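Local atomic coordinates of Lmo0812 protein (Listeria monocytogenes serovar 1/2a, PDB entry 4YF1), a protein that probably hydrolyses pyrophosphate-bearing nucleotides such as guanosine-3',5'-bis(diphosphate), as an HD-domain protein of the pyrophosphohydrolase type. Residues Ala46-Arg49 with Glu50-Val54; Leu149-Trp152 with Tyr153-Ile157. All coordinates share one frame; numbering follows the deposited sequence.

Interaction 1: Ala46-Arg49 with Glu50-Val54; sequences AGFR and EEVVV
A tight local turn joins the short loop after helix 35-45 to the first turn of helix 50-64 in the HD domain, with R49 at the N-cap position and its side chain crossing that of E51 at about a right angle. The loop leaves helix 35-45 through a Schellman motif at G47, whose phi is positive. In the first bond of the new helix V53 N donates to R49 O at 3.1 Å, while the bond from V52 N is weak. Set between backbone N and carbonyl carbon (chi1 66°), the R49 chain runs extended across E51, whose CB lies over one face of the guanidinium. R49 NH1 and E51 OE1, 3.7 Å apart, make a long salt bridge; a water accepts from R49 NH1 at 2.7 Å and donates weakly to E51 OE2. On the F48 side of the turn, F48 CB packs on V52 CG1 at 3.8 Å, and the F48 ring goes on to L111, A115 and F173. The stronger hold on R49 lies outside the turn, where E112 pairs with NE and E79 with NH1; E50 pairs with R44 of the second subunit. With three carboxylates around it, the guanidinium is probably held chiefly by charge, its rotation limited by partners on several helices.

Interaction 2: Leu149-Trp152 with Tyr153-Ile157; sequences LQKW and YNQGI
K151 and Q155, one turn apart on helix 147-160, lay their chains obliquely across each other, while the neighbouring Q150 runs beside Y153. The K151 chain stays extended until a bend at its far end; its CG comes 3.7 Å from Q155 CD, and its CE lies 3.7 Å from Q155 NE2. With CG beside its own backbone N, Q155 holds that CG 3.3 Å from K151 O. The same carbonyl accepts Q155 N at 2.9 Å, one of four successive i to i+4 bonds here.

Q150 bends at chi2 (-73°), and this turns OE1 back to the edge of the Y153 ring, in its plane, 3.9 Å from CD2. The amide and ring are tilted 49° against each other. Y153 CB, in turn, sits 3.4 Å from L149 O. On the helix flank that carries W152, the indole folds against the following backbone, with W152 CE3 3.4 Å from Y153 N; K99 of helix 95-108 touches both aromatic residues.

Contacts of N154 and Q155 with V181 place this part of the helix against helix 172-184. The lysine and glutamine meet mainly through methylenes and an amide, so their pairing is chiefly van der Waals, while four backbone bonds of the helix join the same turns.

How the interactions relate
Both contacts are local, and they come in series along the chain, neither nested nor crossed. Interaction 1 closes first, turning the chain from helix 35-45 into helix 50-64 and bringing this corner against helices 78-87, 111-132 and 172-184 as well as the second subunit. Interaction 2 closes no loop; it spans successive turns of helix 147-160, which packs against helices 95-108, 111-132 and 172-184. The centres of interactions 1 and 2 are about 26 Å apart, on opposite sides of the middle of the chain, and their nearest atoms are about 13 Å apart. Helices 111-132 and 172-184 meet both contacts and so link the two sides of this all-helical fold.

Interaction 1: Ala46-Arg49 with Glu50-Val54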
loop_
_atom_site.group_PDB
_atom_site.type_symbol
_atom_site.label_atom_id
_atom_site.label_comp_id
_atom_site.label_asym_id
_atom_site.label_seq_id
_atom_site.Cartn_x
_atom_site.Cartn_y
_atom_site.Cartn_z
ATOM N N ALA A 46 12.821 0.039 8.255
ATOM C CA ALA A 46 13.032 -0.212 9.678
ATOM C C ALA A 46 12.886 -1.719 9.965
ATOM O O ALA A 46 12.996 -2.110 11.083
ATOM C CB ALA A 46 12.046 0.557 10.532
ATOM N N GLY A 47 12.563 -2.512 8.964
ATOM C CA GLY A 47 12.462 -4.001 9.163
ATOM C C GLY A 47 11.053 -4.514 9.441
ATOM O O GLY A 47 10.868 -5.718 9.662
ATOM N N PHE A 48 10.035 -3.645 9.416
ATOM C CA PHE A 48 8.678 -4.114 9.745
ATOM C C PHE A 48 8.079 -5.010 8.673
ATOM O O PHE A 48 8.363 -4.853 7.482
ATOM C CB PHE A 48 7.739 -2.943 10.087
ATOM C CG PHE A 48 8.080 -2.297 11.388
ATOM C CD1 PHE A 48 7.685 -2.887 12.580
ATOM C CD2 PHE A 48 8.807 -1.095 11.437
ATOM C CE1 PHE A 48 8.039 -2.327 13.799
ATOM C CE2 PHE A 48 9.158 -0.536 12.650
ATOM C CZ PHE A 48 8.781 -1.148 13.828
ATOM N N ARG A 49 7.257 -5.967 9.112
ATOM C CA ARG A 49 6.644 -6.916 8.201
ATOM C C ARG A 49 5.664 -6.237 7.275
ATOM O O ARG A 49 5.217 -5.096 7.527
ATOM C CB ARG A 49 5.951 -8.054 8.970
ATOM C CG ARG A 49 4.757 -7.645 9.800
ATOM C CD ARG A 49 4.372 -8.709 10.817
ATOM N NE ARG A 49 3.359 -8.223 11.751
ATOM C CZ ARG A 49 2.083 -8.599 11.811
ATOM N NH1 ARG A 49 1.580 -9.596 11.057
ATOM N NH2 ARG A 49 1.304 -8.029 12.718
ATOM N N GLU A 50 5.296 -6.962 6.230
ATOM C CA GLU A 50 4.427 -6.455 5.176
ATOM C C GLU A 50 3.076 -5.923 5.680
ATOM O O GLU A 50 2.618 -4.852 5.235
ATOM C CB GLU A 50 4.206 -7.529 4.095
ATOM C CG GLU A 50 3.862 -6.934 2.744
ATOM C CD GLU A 50 5.023 -6.126 2.158
ATOM O OE1 GLU A 50 4.797 -4.981 1.682
ATOM O OE2 GLU A 50 6.178 -6.630 2.224
ATOM N N GLU A 51 2.450 -6.640 6.619
ATOM C CA GLU A 51 1.175 -6.176 7.168
ATOM C C GLU A 51 1.285 -4.749 7.762
ATOM O O GLU A 51 0.351 -3.950 7.661
ATOM C CB GLU A 51 0.646 -7.104 8.248
ATOM C CG GLU A 51 0.201 -8.494 7.768
ATOM C CD GLU A 51 1.319 -9.459 7.453
ATOM O OE1 GLU A 51 2.528 -9.102 7.497
ATOM O OE2 GLU A 51 0.970 -10.638 7.159
ATOM N N VAL A 52 2.415 -4.467 8.404
ATOM C CA VAL A 52 2.651 -3.154 9.020
ATOM C C VAL A 52 2.880 -2.102 7.948
ATOM O O VAL A 52 2.357 -0.995 8.036
ATOM C CB VAL A 52 3.846 -3.184 10.012
ATOM C CG1 VAL A 52 4.154 -1.802 10.581
ATOM C CG2 VAL A 52 3.562 -4.120 11.178
ATOM N N VAL A 53 3.701 -2.432 6.958
ATOM C CA VAL A 53 3.980 -1.517 5.867
ATOM C C VAL A 53 2.689 -1.106 5.149
ATOM O O VAL A 53 2.462 0.085 4.862
ATOM C CB VAL A 53 4.986 -2.120 4.882
ATOM C CG1 VAL A 53 5.068 -1.285 3.614
ATOM C CG2 VAL A 53 6.340 -2.257 5.547
ATOM N N VAL A 54 1.844 -2.088 4.869
ATOM C CA VAL A 54 0.580 -1.836 4.187
ATOM C C VAL A 54 -0.378 -1.040 5.042
ATOM O O VAL A 54 -1.103 -0.193 4.518
ATOM C CB VAL A 54 -0.064 -3.141 3.696
ATOM C CG1 VAL A 54 -1.468 -2.895 3.156
ATOM C CG2 VAL A 54 0.813 -3.751 2.610
HETATM O O HOH W 1 8.028 -5.516 4.805
HETATM O O HOH W 2 2.325 -11.872 9.768
#

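Interaction 2: Leu149-Trp152 with Tyr153-Ile157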
loop_
_atom_site.group_PDB
_atom_site.type_symbol
_atom_site.label_atom_id
_atom_site.label_comp_id
_atom_site.label_asym_id
_atom_site.label_seq_id
_atom_site.Cartn_x
_atom_site.Cartn_y
_atom_site.Cartn_z
ATOM N N LEU A 149 -0.239 24.545 19.957
ATOM C CA LEU A 149 -0.914 23.266 19.844
ATOM C C LEU A 149 -0.078 22.249 19.072
ATOM O O LEU A 149 -0.004 21.067 19.476
ATOM C CB LEU A 149 -2.307 23.426 19.211
ATOM C CG LEU A 149 -3.444 23.844 20.147
ATOM C CD1 LEU A 149 -4.734 24.005 19.347
ATOM C CD2 LEU A 149 -3.648 22.829 21.274
ATOM N N GLN A 150 0.525 22.681 17.968
ATOM C CA GLN A 150 1.413 21.808 17.190
ATOM C C GLN A 150 2.640 21.400 17.979
ATOM O O GLN A 150 3.096 20.248 17.878
ATOM C CB GLN A 150 1.780 22.412 15.839
ATOM C CG GLN A 150 0.615 22.398 14.865
ATOM C CD GLN A 150 0.280 21.019 14.326
ATOM O OE1 GLN A 150 0.836 20.019 14.761
ATOM N NE2 GLN A 150 -0.674 20.957 13.418
ATOM N N LYS A 151 3.164 22.311 18.786
ATOM C CA LYS A 151 4.277 21.974 19.662
ATOM C C LYS A 151 3.885 20.956 20.717
ATOM O O LYS A 151 4.598 19.930 20.908
ATOM C CB LYS A 151 4.787 23.206 20.338
ATOM C CG LYS A 151 5.921 23.008 21.328
ATOM C CD LYS A 151 6.533 24.389 21.586
ATOM C CE LYS A 151 7.634 24.385 22.621
ATOM N NZ LYS A 151 7.094 24.391 24.007
ATOM N N TRP A 152 2.732 21.203 21.358
ATOM C CA TRP A 152 2.228 20.307 22.390
ATOM C C TRP A 152 2.062 18.899 21.821
ATOM O O TRP A 152 2.417 17.926 22.466
ATOM C CB TRP A 152 0.896 20.810 22.962
ATOM C CG TRP A 152 0.080 19.752 23.663
ATOM C CD1 TRP A 152 0.234 19.286 24.941
ATOM C CD2 TRP A 152 -1.012 19.018 23.097
ATOM N NE1 TRP A 152 -0.711 18.312 25.198
ATOM C CE2 TRP A 152 -1.479 18.134 24.080
ATOM C CE3 TRP A 152 -1.641 19.033 21.849
ATOM C CZ2 TRP A 152 -2.542 17.270 23.855
ATOM C CZ3 TRP A 152 -2.716 18.179 21.624
ATOM C CH2 TRP A 152 -3.155 17.313 22.624
ATOM N N TYR A 153 1.511 18.820 20.618
ATOM C CA TYR A 153 1.228 17.530 19.961
ATOM C C TYR A 153 2.486 16.721 19.619
ATOM O O TYR A 153 2.632 15.557 20.039
ATOM C CB TYR A 153 0.374 17.795 18.711
ATOM C CG TYR A 153 0.077 16.586 17.870
ATOM C CD1 TYR A 153 -0.265 15.381 18.464
ATOM C CD2 TYR A 153 0.044 16.658 16.467
ATOM C CE1 TYR A 153 -0.557 14.271 17.703
ATOM C CE2 TYR A 153 -0.270 15.533 15.695
ATOM C CZ TYR A 153 -0.562 14.353 16.324
ATOM O OH TYR A 153 -0.925 13.212 15.603
ATOM N N ASN A 154 3.400 17.353 18.890
ATOM C CA ASN A 154 4.637 16.708 18.455
ATOM C C ASN A 154 5.557 16.370 19.624
ATOM O O ASN A 154 6.141 15.248 19.679
ATOM C CB ASN A 154 5.299 17.557 17.370
ATOM C CG ASN A 154 4.521 17.516 16.069
ATOM O OD1 ASN A 154 3.752 18.448 15.706
ATOM N ND2 ASN A 154 4.649 16.427 15.385
ATOM N N GLN A 155 5.620 17.263 20.615
ATOM C CA GLN A 155 6.395 16.961 21.827
ATOM C C GLN A 155 5.747 15.787 22.559
ATOM O O GLN A 155 6.471 14.893 23.092
ATOM C CB GLN A 155 6.545 18.194 22.725
ATOM C CG GLN A 155 7.567 19.115 22.145
ATOM C CD GLN A 155 7.841 20.321 23.021
ATOM O OE1 GLN A 155 7.104 20.631 23.967
ATOM N NE2 GLN A 155 8.920 20.961 22.740
ATOM N N GLY A 156 4.407 15.731 22.547
ATOM C CA GLY A 156 3.695 14.602 23.163
ATOM C C GLY A 156 4.068 13.239 22.529
ATOM O O GLY A 156 4.289 12.241 23.256
ATOM N N ILE A 157 4.108 13.187 21.197
ATOM C CA ILE A 157 4.494 11.951 20.488
ATOM C C ILE A 157 5.946 11.640 20.851
ATOM O O ILE A 157 6.267 10.537 21.320
ATOM C CB ILE A 157 4.356 12.074 18.947
ATOM C CG1 ILE A 157 2.893 12.364 18.512
ATOM C CG2 ILE A 157 4.861 10.792 18.268
ATOM C CD1 ILE A 157 1.872 11.375 19.012
#